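Local structure of glucoamylase (Thermoanaerobacterium thermosaccharolyticum, 1LF9) at residues W573-H578 with R597-L602; E438-Y443 with Y502-G507; L321-G326 with G336-W341. The protein hydrolyses terminal alpha-1,4-linked glucose units from the non-reducing ends of starch-like chains, releasing beta-D-glucose, and also cleaves isomaltose. One frame throughout, in Å; residues are numbered along the deposited sequence.

Contact 1: residues W573-H578 with R597-L602; sequences WYRYNH and RLWPLL. With AC1 (4,6-dideoxy-4-{[(1S,4R,5S,6S)-4,5,6-trihydroxy-3-(hydroxymethyl)cyclohex-2-en-1-yl]amino}-alpha-D-glucopyranose), chain C.
Arg575 lies across the indole of Trp599 and reaches the bound inhibitor from there. Beyond CB, its CG sits 3.5 Å from Trp599 NE1, and CD continues over the face of the six-membered ring. A bend about CG-CD (chi3 -56°) leads into a guanidinium only 12° from the indole plane. NE pairs with Asp579 and NH1 with Glu439, while NH2 gives AC1 O3 a nearly straight bond of 2.8 Å (176°). Three separate acceptors thus fix the rotation of the guanidinium in the sugar-binding site of this glycoside hydrolase family 15 enzyme. Replacing Trp599 by an alanine removes the flat surface along CG and CD, and the arginine chain would probably be freer to shift, making its bond to AC1 O3 less firmly held. The backbones join where Trp599 N donates to Trp573 O at 3.0 Å. Next to this bond, Leu598 CD1 makes a CH-pi contact with Tyr574, 3.4 Å from the ring centroid, while Leu602 CD1 packs 3.5 Å from Tyr574 O. Behind these residues, strand 564-567 touches Trp573, Tyr574 and Leu598, helix 618-627 covers Trp573 and Pro600, and Leu601 at the start of helix 600-612 packs on helix 653-668.

Contact 2: residues E438-Y443 with Y502-G507; sequences EEIGGY and YIRIAG. With AC1 (4,6-dideoxy-4-{[(1S,4R,5S,6S)-4,5,6-trihydroxy-3-(hydroxymethyl)cyclohex-2-en-1-yl]amino}-alpha-D-glucopyranose), chain C; GLC (alpha-D-glucopyranose), chain B; SO4 (sulfate ion), chain E.
Glu439 and Arg504 form a salt bridge at the catalytic end of the (alpha/alpha)6 barrel: Arg504 NH1 meets Glu439 OE1 at 2.9 Å on the anti side of the carboxylate. The two flat groups are turned 61° apart, so this is a one-point grip, and a water joins OE1 to NH2 beside it. NH1 also pairs with Glu435, probably the proton acceptor. The other oxygen, Glu439 OE2, accepts from AC1 O2 at 2.7 Å. One residue earlier, Glu438, the likely proton donor, has OE1 2.5 Å from AC1 N4A, the amine that replaces the glycosidic oxygen in the inhibitor. Moving outward, Ile440 CG2 covers the centre of one guanidinium face of Arg504 and lies 3.9 Å from Ile505 CG2. Ile505 sends its CD1 against the backbone of Gly441, its CG1 lying opposite the backbone N (chi1 -170°). Past it the chains close in a single antiparallel hydrogen-bonded bridge: Tyr443 N to Ala506 O is 2.9 Å and Ala506 N to Tyr443 O is 3.0 Å. Just before it comes Gly442, where a beta carbon would run into Ala506 O; the bare Gly442 CA sits 3.4 Å from that oxygen.

Contact 3: residues L321-G326 with G336-W341; sequences LSIPWG and GYHLVW. With AC1 (4,6-dideoxy-4-{[(1S,4R,5S,6S)-4,5,6-trihydroxy-3-(hydroxymethyl)cyclohex-2-en-1-yl]amino}-alpha-D-glucopyranose), chain C.
One wall of the substrate pocket is built where Pro324 backs onto Tyr337, in the loops between helix 296-306 and helix 342-355 of the (alpha/alpha)6 barrel. Pro324 CG rests 3.7 Å from Tyr337 CD1, with the two side chains crossing at about a right angle. A first torsion away from the staggered value (chi1 -94°) sets the Tyr337 ring between the proline and the inhibitor; its OH lies 3.3 Å from AC1 C7B and is hydrogen-bonded to Tyr581 and Glu636, which hold the ring's tip against the unsaturated ring of the ligand. The backbones are tied by Tyr337 N, which donates to Ser322 O at 3.2 Å (163°). Gly336 precedes it with positive phi (53°), and a beta carbon there would press on Ser322 O and Ile323 CG1. Pro324 and Trp325 form the middle of a type II turn from Ile323 to Gly326, which presents Trp325, a probable substrate-binding residue, edge-to-face with Tyr581. On the far side from the sugar, Ile323 CG1 meets the edge of the His338 ring, 4.3 Å from CD2. His338 centres an inverse gamma turn and packs edge-to-face with Tyr63 of strand 58-63, while Leu321 touches strands 51-55 and 58-63, so this region also seats the barrel against the N-terminal beta domain. Trp341, at the N-cap of helix 342-355, donates from NE1 to Glu438 OE2, which would help position that probable proton donor. AC1 C6B sits over the centre of the Trp341 indole, 3.5 Å above its plane.

In the fold
Along the chain contact 3 comes first, then contact 2, then contact 1, each closing before the next opens, and all three fall within the glycoside hydrolase family 15 range. The centres of contacts 1 and 2 are 16 Å apart, and the two meet directly, with Tyr576 OH 2.6 Å from Glu439 OE1 in a probable hydrogen bond. Contacts 1 and 3 do not touch; their nearest atoms are about 5 Å apart. The centres of contacts 2 and 3 are 25 Å apart, yet each contact reaches the same AC1. Chain segments widely separated in sequence, among them the loops before helix 342-355 and helix 445-464 and the start of helix 600-612, thus converge on one sugar-binding pocket, with contact 3 nearest the beta domain.

Contact 1: residues W573-H578 with R597-L602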
loop_
_atom_site.group_PDB
_atom_site.type_symbol
_atom_site.label_atom_id
_atom_site.label_comp_id
_atom_site.label_asym_id
_atom_site.label_seq_id
_atom_site.Cartn_x
_atom_site.Cartn_y
_atom_site.Cartn_z
ATOM N N TRP A 573 -6.398 -18.452 -1.660
ATOM C CA TRP A 573 -5.298 -19.384 -1.458
ATOM C C TRP A 573 -4.192 -18.807 -0.575
ATOM O O TRP A 573 -4.095 -17.590 -0.393
ATOM C CB TRP A 573 -4.688 -19.752 -2.817
ATOM C CG TRP A 573 -5.548 -20.621 -3.679
ATOM C CD1 TRP A 573 -5.404 -21.961 -3.885
ATOM C CD2 TRP A 573 -6.717 -20.225 -4.413
ATOM N NE1 TRP A 573 -6.409 -22.428 -4.693
ATOM C CE2 TRP A 573 -7.231 -21.386 -5.031
ATOM C CE3 TRP A 573 -7.379 -19.003 -4.606
ATOM C CZ2 TRP A 573 -8.384 -21.366 -5.826
ATOM C CZ3 TRP A 573 -8.528 -18.982 -5.401
ATOM C CH2 TRP A 573 -9.017 -20.159 -5.999
ATOM N N TYR A 574 -3.372 -19.700 -0.032
ATOM C CA TYR A 574 -2.214 -19.332 0.778
ATOM C C TYR A 574 -1.108 -19.236 -0.267
ATOM O O TYR A 574 -1.246 -19.783 -1.362
ATOM C CB TYR A 574 -1.834 -20.459 1.749
ATOM C CG TYR A 574 -2.766 -20.659 2.919
ATOM C CD1 TYR A 574 -2.709 -19.820 4.026
ATOM C CD2 TYR A 574 -3.700 -21.703 2.925
ATOM C CE1 TYR A 574 -3.549 -20.005 5.114
ATOM C CE2 TYR A 574 -4.553 -21.898 4.015
ATOM C CZ TYR A 574 -4.469 -21.041 5.104
ATOM O OH TYR A 574 -5.305 -21.205 6.180
ATOM N N ARG A 575 -0.015 -18.563 0.065
ATOM C CA ARG A 575 1.092 -18.445 -0.864
ATOM C C ARG A 575 1.776 -19.801 -1.040
ATOM O O ARG A 575 2.280 -20.121 -2.118
ATOM C CB ARG A 575 2.094 -17.410 -0.358
ATOM C CG ARG A 575 1.492 -16.034 -0.169
ATOM C CD ARG A 575 2.573 -15.008 0.093
ATOM N NE ARG A 575 3.406 -15.372 1.225
ATOM C CZ ARG A 575 4.509 -14.728 1.590
ATOM N NH1 ARG A 575 5.203 -15.126 2.626
ATOM N NH2 ARG A 575 4.923 -13.681 0.921
ATOM N N TYR A 576 1.775 -20.594 0.028
ATOM C CA TYR A 576 2.373 -21.932 0.024
ATOM C C TYR A 576 2.156 -22.572 1.391
ATOM O O TYR A 576 1.931 -21.872 2.376
ATOM C CB TYR A 576 3.881 -21.863 -0.307
ATOM C CG TYR A 576 4.692 -20.963 0.603
ATOM C CD1 TYR A 576 5.188 -21.427 1.820
ATOM C CD2 TYR A 576 4.912 -19.628 0.269
ATOM C CE1 TYR A 576 5.881 -20.584 2.688
ATOM C CE2 TYR A 576 5.602 -18.775 1.131
ATOM C CZ TYR A 576 6.084 -19.257 2.339
ATOM O OH TYR A 576 6.763 -18.406 3.190
ATOM N N ASN A 577 2.215 -23.897 1.449
ATOM C CA ASN A 577 2.013 -24.593 2.707
ATOM C C ASN A 577 3.116 -24.266 3.705
ATOM O O ASN A 577 4.301 -24.266 3.358
ATOM C CB ASN A 577 1.945 -26.116 2.494
ATOM C CG ASN A 577 2.495 -26.556 1.145
ATOM O OD1 ASN A 577 3.517 -26.069 0.684
ATOM N ND2 ASN A 577 1.811 -27.492 0.511
ATOM N N HIS A 578 2.705 -23.977 4.939
ATOM C CA HIS A 578 3.603 -23.658 6.053
ATOM C C HIS A 578 4.087 -22.211 6.076
ATOM O O HIS A 578 4.996 -21.856 6.831
ATOM C CB HIS A 578 4.789 -24.632 6.068
ATOM C CG HIS A 578 4.374 -26.071 6.111
ATOM N ND1 HIS A 578 3.685 -26.614 7.176
ATOM C CD2 HIS A 578 4.479 -27.059 5.190
ATOM C CE1 HIS A 578 3.379 -27.871 6.907
ATOM N NE2 HIS A 578 3.849 -28.166 5.708
ATOM N N ARG A 597 -1.681 -15.934 5.980
ATOM C CA ARG A 597 -3.116 -16.062 5.768
ATOM C C ARG A 597 -3.440 -16.090 4.274
ATOM O O ARG A 597 -2.547 -16.282 3.453
ATOM C CB ARG A 597 -3.841 -14.918 6.488
ATOM C CG ARG A 597 -3.476 -14.850 7.974
ATOM C CD ARG A 597 -3.875 -16.138 8.713
ATOM N NE ARG A 597 -3.299 -16.239 10.056
ATOM C CZ ARG A 597 -3.871 -16.885 11.075
ATOM N NH1 ARG A 597 -5.047 -17.484 10.917
ATOM N NH2 ARG A 597 -3.268 -16.942 12.256
ATOM N N LEU A 598 -4.712 -15.908 3.929
ATOM C CA LEU A 598 -5.166 -15.932 2.538
ATOM C C LEU A 598 -4.925 -14.618 1.791
ATOM O O LEU A 598 -5.172 -13.538 2.322
ATOM C CB LEU A 598 -6.653 -16.284 2.503
ATOM C CG LEU A 598 -7.090 -17.752 2.448
ATOM C CD1 LEU A 598 -6.071 -18.673 3.067
ATOM C CD2 LEU A 598 -8.449 -17.876 3.145
ATOM N N TRP A 599 -4.464 -14.720 0.549
ATOM C CA TRP A 599 -4.175 -13.541 -0.267
ATOM C C TRP A 599 -5.205 -13.281 -1.366
ATOM O O TRP A 599 -5.253 -14.009 -2.360
ATOM C CB TRP A 599 -2.790 -13.681 -0.917
ATOM C CG TRP A 599 -1.642 -13.535 0.046
ATOM C CD1 TRP A 599 -1.492 -14.171 1.245
ATOM C CD2 TRP A 599 -0.484 -12.699 -0.112
ATOM N NE1 TRP A 599 -0.317 -13.785 1.839
ATOM C CE2 TRP A 599 0.319 -12.881 1.031
ATOM C CE3 TRP A 599 -0.047 -11.814 -1.113
ATOM C CZ2 TRP A 599 1.540 -12.207 1.210
ATOM C CZ3 TRP A 599 1.171 -11.145 -0.937
ATOM C CH2 TRP A 599 1.946 -11.346 0.215
ATOM N N PRO A 600 -6.055 -12.249 -1.198
ATOM C CA PRO A 600 -7.021 -12.026 -2.278
ATOM C C PRO A 600 -6.299 -11.833 -3.611
ATOM O O PRO A 600 -6.883 -12.042 -4.673
ATOM C CB PRO A 600 -7.808 -10.793 -1.816
ATOM C CG PRO A 600 -7.128 -10.328 -0.547
ATOM C CD PRO A 600 -6.457 -11.529 0.020
ATOM N N LEU A 601 -5.023 -11.451 -3.549
ATOM C CA LEU A 601 -4.205 -11.284 -4.756
ATOM C C LEU A 601 -4.214 -12.589 -5.542
ATOM O O LEU A 601 -4.331 -12.597 -6.771
ATOM C CB LEU A 601 -2.749 -10.958 -4.396
ATOM C CG LEU A 601 -1.720 -11.104 -5.531
ATOM C CD1 LEU A 601 -2.049 -10.133 -6.659
ATOM C CD2 LEU A 601 -0.326 -10.838 -5.013
ATOM N N LEU A 602 -4.087 -13.698 -4.820
ATOM C CA LEU A 602 -4.059 -15.006 -5.451
ATOM C C LEU A 602 -5.430 -15.435 -5.970
ATOM O O LEU A 602 -5.512 -16.267 -6.863
ATOM C CB LEU A 602 -3.474 -16.041 -4.483
ATOM C CG LEU A 602 -2.018 -15.724 -4.103
ATOM C CD1 LEU A 602 -1.448 -16.831 -3.213
ATOM C CD2 LEU A 602 -1.187 -15.576 -5.372
HETATM C C1 AC1 C . 8.916 -10.427 4.398
HETATM O O2 AC1 C . 8.651 -12.800 4.031
HETATM C C2 AC1 C . 8.084 -11.529 3.705
HETATM C C4A AC1 C . 5.924 -8.159 -2.841
HETATM C C3 AC1 C . 8.032 -11.293 2.164
HETATM O O3 AC1 C . 7.253 -12.341 1.572
HETATM C C4 AC1 C . 7.393 -9.907 1.904
HETATM N N4A AC1 C . 7.294 -9.646 0.433
HETATM C C5 AC1 C . 8.317 -8.800 2.605
HETATM O O5 AC1 C . 8.406 -9.090 4.073
HETATM C C6 AC1 C . 7.800 -7.385 2.454
HETATM C C1B AC1 C . 5.880 -9.370 0.005
HETATM C C2B AC1 C . 5.480 -10.206 -1.253
HETATM O O2B AC1 C . 5.733 -11.562 -0.962
HETATM C C3B AC1 C . 6.215 -9.705 -2.526
HETATM O O3B AC1 C . 5.831 -10.466 -3.644
HETATM O O4 AC1 C . 7.020 -7.705 -3.613
HETATM C C5B AC1 C . 5.685 -7.298 -1.553
HETATM C C7B AC1 C . 5.681 -7.863 -0.266
HETATM C C6B AC1 C . 5.440 -5.800 -1.711
HETATM O O6B AC1 C . 4.037 -5.566 -1.919
HETATM O O HOH W 1 -0.153 -17.766 2.769
#

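Contact 2: residues E438-Y443 with Y502-G507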
loop_
_atom_site.group_PDB
_atom_site.type_symbol
_atom_site.label_atom_id
_atom_site.label_comp_id
_atom_site.label_asym_id
_atom_site.label_seq_id
_atom_site.Cartn_x
_atom_site.Cartn_y
_atom_site.Cartn_z
ATOM N N GLU A 438 10.210 -13.386 -1.929
ATOM C CA GLU A 438 11.438 -12.844 -1.333
ATOM C C GLU A 438 12.037 -13.654 -0.193
ATOM O O GLU A 438 12.631 -13.085 0.721
ATOM C CB GLU A 438 11.158 -11.423 -0.831
ATOM C CG GLU A 438 10.283 -10.615 -1.770
ATOM C CD GLU A 438 10.255 -9.141 -1.425
ATOM O OE1 GLU A 438 9.417 -8.725 -0.595
ATOM O OE2 GLU A 438 11.091 -8.397 -1.975
ATOM N N GLU A 439 11.931 -14.976 -0.243
ATOM C CA GLU A 439 12.446 -15.760 0.867
ATOM C C GLU A 439 13.418 -16.888 0.566
ATOM O O GLU A 439 14.220 -17.234 1.422
ATOM C CB GLU A 439 11.264 -16.324 1.648
ATOM C CG GLU A 439 10.132 -15.328 1.800
ATOM C CD GLU A 439 8.862 -15.958 2.312
ATOM O OE1 GLU A 439 8.483 -17.046 1.817
ATOM O OE2 GLU A 439 8.226 -15.345 3.192
ATOM N N ILE A 440 13.366 -17.463 -0.631
ATOM C CA ILE A 440 14.235 -18.591 -0.914
ATOM C C ILE A 440 14.727 -18.638 -2.357
ATOM O O ILE A 440 14.031 -18.203 -3.275
ATOM C CB ILE A 440 13.497 -19.911 -0.539
ATOM C CG1 ILE A 440 14.427 -21.112 -0.716
ATOM C CG2 ILE A 440 12.217 -20.046 -1.368
ATOM C CD1 ILE A 440 13.814 -22.428 -0.262
ATOM N N GLY A 441 15.936 -19.167 -2.541
ATOM C CA GLY A 441 16.532 -19.252 -3.863
ATOM C C GLY A 441 16.405 -20.631 -4.470
ATOM O O GLY A 441 16.034 -21.578 -3.789
ATOM N N GLY A 442 16.719 -20.734 -5.755
ATOM C CA GLY A 442 16.624 -22.002 -6.451
ATOM C C GLY A 442 15.912 -21.835 -7.780
ATOM O O GLY A 442 15.845 -20.735 -8.330
ATOM N N TYR A 443 15.379 -22.926 -8.313
ATOM C CA TYR A 443 14.675 -22.860 -9.583
ATOM C C TYR A 443 13.187 -22.765 -9.289
ATOM O O TYR A 443 12.585 -23.703 -8.770
ATOM C CB TYR A 443 14.989 -24.094 -10.435
ATOM C CG TYR A 443 16.477 -24.294 -10.668
ATOM C CD1 TYR A 443 17.243 -25.067 -9.796
ATOM C CD2 TYR A 443 17.126 -23.660 -11.723
ATOM C CE1 TYR A 443 18.621 -25.201 -9.969
ATOM C CE2 TYR A 443 18.500 -23.784 -11.907
ATOM C CZ TYR A 443 19.241 -24.552 -11.028
ATOM O OH TYR A 443 20.599 -24.664 -11.197
ATOM N N TYR A 502 4.220 -29.176 -10.217
ATOM C CA TYR A 502 5.290 -28.192 -10.113
ATOM C C TYR A 502 5.405 -27.897 -8.628
ATOM O O TYR A 502 4.393 -27.762 -7.940
ATOM C CB TYR A 502 4.938 -26.887 -10.839
ATOM C CG TYR A 502 4.956 -26.983 -12.344
ATOM C CD1 TYR A 502 3.767 -27.000 -13.076
ATOM C CD2 TYR A 502 6.163 -27.097 -13.037
ATOM C CE1 TYR A 502 3.775 -27.131 -14.460
ATOM C CE2 TYR A 502 6.183 -27.231 -14.425
ATOM C CZ TYR A 502 4.987 -27.250 -15.128
ATOM O OH TYR A 502 5.004 -27.406 -16.497
ATOM N N ILE A 503 6.629 -27.808 -8.124
ATOM C CA ILE A 503 6.801 -27.514 -6.714
ATOM C C ILE A 503 7.074 -26.029 -6.599
ATOM O O ILE A 503 7.319 -25.372 -7.610
ATOM C CB ILE A 503 7.971 -28.336 -6.103
ATOM C CG1 ILE A 503 9.310 -27.941 -6.740
ATOM C CG2 ILE A 503 7.692 -29.829 -6.298
ATOM C CD1 ILE A 503 10.525 -28.685 -6.155
ATOM N N ARG A 504 7.016 -25.490 -5.384
ATOM C CA ARG A 504 7.274 -24.068 -5.192
ATOM C C ARG A 504 8.666 -23.676 -5.675
ATOM O O ARG A 504 8.830 -22.674 -6.365
ATOM C CB ARG A 504 7.154 -23.671 -3.725
ATOM C CG ARG A 504 7.554 -22.223 -3.496
ATOM C CD ARG A 504 7.618 -21.887 -2.027
ATOM N NE ARG A 504 7.974 -20.490 -1.811
ATOM C CZ ARG A 504 8.284 -19.984 -0.626
ATOM N NH1 ARG A 504 8.594 -18.703 -0.503
ATOM N NH2 ARG A 504 8.290 -20.773 0.439
ATOM N N ILE A 505 9.672 -24.457 -5.300
ATOM C CA ILE A 505 11.036 -24.157 -5.720
ATOM C C ILE A 505 11.982 -25.344 -5.511
ATOM O O ILE A 505 11.961 -25.994 -4.472
ATOM C CB ILE A 505 11.574 -22.919 -4.972
ATOM C CG1 ILE A 505 12.894 -22.467 -5.598
ATOM C CG2 ILE A 505 11.766 -23.245 -3.503
ATOM C CD1 ILE A 505 13.243 -21.027 -5.310
ATOM N N ALA A 506 12.797 -25.625 -6.521
ATOM C CA ALA A 506 13.746 -26.727 -6.458
ATOM C C ALA A 506 15.092 -26.192 -5.973
ATOM O O ALA A 506 15.640 -25.253 -6.549
ATOM C CB ALA A 506 13.888 -27.372 -7.834
ATOM N N GLY A 507 15.608 -26.791 -4.904
ATOM C CA GLY A 507 16.873 -26.353 -4.341
ATOM C C GLY A 507 18.067 -26.698 -5.201
ATOM O O GLY A 507 19.121 -26.079 -5.076
HETATM C C1 AC1 C . 8.916 -10.427 4.398
HETATM O O2 AC1 C . 8.651 -12.800 4.031
HETATM C C2 AC1 C . 8.084 -11.529 3.705
HETATM C C4A AC1 C . 5.924 -8.159 -2.841
HETATM C C3 AC1 C . 8.032 -11.293 2.164
HETATM O O3 AC1 C . 7.253 -12.341 1.572
HETATM C C4 AC1 C . 7.393 -9.907 1.904
HETATM N N4A AC1 C . 7.294 -9.646 0.433
HETATM C C5 AC1 C . 8.317 -8.800 2.605
HETATM O O5 AC1 C . 8.406 -9.090 4.073
HETATM C C6 AC1 C . 7.800 -7.385 2.454
HETATM C C1B AC1 C . 5.880 -9.370 0.005
HETATM C C2B AC1 C . 5.480 -10.206 -1.253
HETATM O O2B AC1 C . 5.733 -11.562 -0.962
HETATM C C3B AC1 C . 6.215 -9.705 -2.526
HETATM O O3B AC1 C . 5.831 -10.466 -3.644
HETATM O O4 AC1 C . 7.020 -7.705 -3.613
HETATM C C5B AC1 C . 5.685 -7.298 -1.553
HETATM C C7B AC1 C . 5.681 -7.863 -0.266
HETATM C C6B AC1 C . 5.440 -5.800 -1.711
HETATM O O6B AC1 C . 4.037 -5.566 -1.919
HETATM C C1 GLC B . 13.971 -9.374 5.868
HETATM C C2 GLC B . 12.679 -8.919 6.628
HETATM C C3 GLC B . 11.507 -9.830 6.132
HETATM C C4 GLC B . 11.319 -9.596 4.578
HETATM C C5 GLC B . 12.607 -10.007 3.893
HETATM C C6 GLC B . 12.502 -9.742 2.378
HETATM O O2 GLC B . 12.889 -9.071 8.022
HETATM O O3 GLC B . 10.351 -9.439 6.821
HETATM O O4 GLC B . 10.269 -10.435 3.974
HETATM O O5 GLC B . 13.740 -9.220 4.439
HETATM O O6 GLC B . 13.429 -10.531 1.685
HETATM S S SO4 E . 22.416 -27.082 -8.859
HETATM O O1 SO4 E . 21.471 -25.977 -8.607
HETATM O O2 SO4 E . 22.078 -28.237 -8.011
HETATM O O3 SO4 E . 22.343 -27.493 -10.275
HETATM O O4 SO4 E . 23.787 -26.630 -8.540
HETATM O O HOH W 2 9.879 -19.475 2.570
#

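Contact 3: residues L321-G326 with G336-W341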
loop_
_atom_site.group_PDB
_atom_site.type_symbol
_atom_site.label_atom_id
_atom_site.label_comp_id
_atom_site.label_asym_id
_atom_site.label_seq_id
_atom_site.Cartn_x
_atom_site.Cartn_y
_atom_site.Cartn_z
ATOM N N LEU A 321 0.467 2.158 0.799
ATOM C CA LEU A 321 0.610 3.324 1.648
ATOM C C LEU A 321 0.252 2.965 3.086
ATOM O O LEU A 321 -0.640 3.553 3.684
ATOM C CB LEU A 321 -0.272 4.471 1.128
ATOM C CG LEU A 321 0.080 5.881 1.623
ATOM C CD1 LEU A 321 1.575 6.162 1.474
ATOM C CD2 LEU A 321 -0.710 6.894 0.827
ATOM N N SER A 322 0.957 1.979 3.628
ATOM C CA SER A 322 0.740 1.544 4.999
ATOM C C SER A 322 2.003 0.913 5.564
ATOM O O SER A 322 2.995 0.728 4.857
ATOM C CB SER A 322 -0.407 0.532 5.078
ATOM O OG SER A 322 -0.097 -0.674 4.395
ATOM N N ILE A 323 1.948 0.595 6.853
ATOM C CA ILE A 323 3.042 -0.050 7.567
ATOM C C ILE A 323 2.372 -1.273 8.205
ATOM O O ILE A 323 1.758 -1.172 9.268
ATOM C CB ILE A 323 3.606 0.902 8.644
ATOM C CG1 ILE A 323 4.095 2.186 7.968
ATOM C CG2 ILE A 323 4.749 0.231 9.412
ATOM C CD1 ILE A 323 4.408 3.313 8.921
ATOM N N PRO A 324 2.454 -2.442 7.541
ATOM C CA PRO A 324 1.839 -3.667 8.063
ATOM C C PRO A 324 2.102 -3.930 9.540
ATOM O O PRO A 324 3.230 -3.811 10.013
ATOM C CB PRO A 324 2.402 -4.756 7.146
ATOM C CG PRO A 324 3.682 -4.173 6.651
ATOM C CD PRO A 324 3.296 -2.748 6.375
ATOM N N TRP A 325 1.043 -4.282 10.263
ATOM C CA TRP A 325 1.138 -4.553 11.696
ATOM C C TRP A 325 1.851 -3.387 12.367
ATOM O O TRP A 325 2.489 -3.547 13.402
ATOM C CB TRP A 325 1.906 -5.858 11.928
ATOM C CG TRP A 325 1.288 -7.022 11.204
ATOM C CD1 TRP A 325 0.093 -7.625 11.482
ATOM C CD2 TRP A 325 1.793 -7.663 10.025
ATOM N NE1 TRP A 325 -0.181 -8.593 10.546
ATOM C CE2 TRP A 325 0.843 -8.636 9.637
ATOM C CE3 TRP A 325 2.955 -7.505 9.255
ATOM C CZ2 TRP A 325 1.016 -9.448 8.507
ATOM C CZ3 TRP A 325 3.130 -8.317 8.131
ATOM C CH2 TRP A 325 2.161 -9.275 7.770
ATOM N N GLY A 326 1.720 -2.209 11.759
ATOM C CA GLY A 326 2.364 -1.011 12.268
ATOM C C GLY A 326 2.051 -0.665 13.709
ATOM O O GLY A 326 2.908 -0.143 14.427
ATOM N N GLY A 336 8.277 0.207 5.654
ATOM C CA GLY A 336 6.958 -0.392 5.557
ATOM C C GLY A 336 6.774 -0.913 4.146
ATOM O O GLY A 336 7.647 -1.598 3.608
ATOM N N TYR A 337 5.640 -0.592 3.537
ATOM C CA TYR A 337 5.378 -1.011 2.168
ATOM C C TYR A 337 5.409 0.212 1.245
ATOM O O TYR A 337 5.153 0.109 0.038
ATOM C CB TYR A 337 4.027 -1.726 2.074
ATOM C CG TYR A 337 4.104 -3.237 2.201
ATOM C CD1 TYR A 337 4.875 -3.839 3.199
ATOM C CD2 TYR A 337 3.364 -4.070 1.350
ATOM C CE1 TYR A 337 4.906 -5.227 3.352
ATOM C CE2 TYR A 337 3.385 -5.458 1.495
ATOM C CZ TYR A 337 4.158 -6.028 2.501
ATOM O OH TYR A 337 4.170 -7.391 2.683
ATOM N N HIS A 338 5.715 1.379 1.810
ATOM C CA HIS A 338 5.795 2.574 0.986
ATOM C C HIS A 338 7.222 2.665 0.444
ATOM O O HIS A 338 7.981 3.595 0.726
ATOM C CB HIS A 338 5.372 3.829 1.769
ATOM C CG HIS A 338 6.111 4.039 3.052
ATOM N ND1 HIS A 338 7.419 4.472 3.098
ATOM C CD2 HIS A 338 5.714 3.895 4.338
ATOM C CE1 HIS A 338 7.797 4.587 4.359
ATOM N NE2 HIS A 338 6.781 4.242 5.131
ATOM N N LEU A 339 7.551 1.634 -0.327
ATOM C CA LEU A 339 8.834 1.449 -0.987
ATOM C C LEU A 339 8.497 0.986 -2.402
ATOM O O LEU A 339 7.365 0.580 -2.678
ATOM C CB LEU A 339 9.637 0.363 -0.273
ATOM C CG LEU A 339 10.737 0.719 0.730
ATOM C CD1 LEU A 339 10.480 2.072 1.382
ATOM C CD2 LEU A 339 10.814 -0.396 1.768
ATOM N N VAL A 340 9.474 1.030 -3.297
ATOM C CA VAL A 340 9.231 0.622 -4.669
ATOM C C VAL A 340 9.796 -0.748 -5.016
ATOM O O VAL A 340 10.999 -0.977 -4.917
ATOM C CB VAL A 340 9.813 1.648 -5.670
ATOM C CG1 VAL A 340 9.514 1.201 -7.107
ATOM C CG2 VAL A 340 9.227 3.031 -5.405
ATOM N N TRP A 341 8.911 -1.655 -5.415
ATOM C CA TRP A 341 9.305 -3.000 -5.840
ATOM C C TRP A 341 9.025 -3.070 -7.340
ATOM O O TRP A 341 7.931 -2.727 -7.796
ATOM C CB TRP A 341 8.457 -4.080 -5.171
ATOM C CG TRP A 341 8.914 -4.595 -3.843
ATOM C CD1 TRP A 341 9.634 -5.734 -3.610
ATOM C CD2 TRP A 341 8.547 -4.083 -2.557
ATOM N NE1 TRP A 341 9.719 -5.976 -2.261
ATOM C CE2 TRP A 341 9.062 -4.980 -1.590
ATOM C CE3 TRP A 341 7.828 -2.960 -2.128
ATOM C CZ2 TRP A 341 8.878 -4.788 -0.214
ATOM C CZ3 TRP A 341 7.644 -2.767 -0.760
ATOM C CH2 TRP A 341 8.168 -3.681 0.180
HETATM C C1 AC1 C . 8.916 -10.427 4.398
HETATM O O2 AC1 C . 8.651 -12.800 4.031
HETATM C C2 AC1 C . 8.084 -11.529 3.705
HETATM C C4A AC1 C . 5.924 -8.159 -2.841
HETATM C C3 AC1 C . 8.032 -11.293 2.164
HETATM O O3 AC1 C . 7.253 -12.341 1.572
HETATM C C4 AC1 C . 7.393 -9.907 1.904
HETATM N N4A AC1 C . 7.294 -9.646 0.433
HETATM C C5 AC1 C . 8.317 -8.800 2.605
HETATM O O5 AC1 C . 8.406 -9.090 4.073
HETATM C C6 AC1 C . 7.800 -7.385 2.454
HETATM C C1B AC1 C . 5.880 -9.370 0.005
HETATM C C2B AC1 C . 5.480 -10.206 -1.253
HETATM O O2B AC1 C . 5.733 -11.562 -0.962
HETATM C C3B AC1 C . 6.215 -9.705 -2.526
HETATM O O3B AC1 C . 5.831 -10.466 -3.644
HETATM O O4 AC1 C . 7.020 -7.705 -3.613
HETATM C C5B AC1 C . 5.685 -7.298 -1.553
HETATM C C7B AC1 C . 5.681 -7.863 -0.266
HETATM C C6B AC1 C . 5.440 -5.800 -1.711
HETATM O O6B AC1 C . 4.037 -5.566 -1.919
#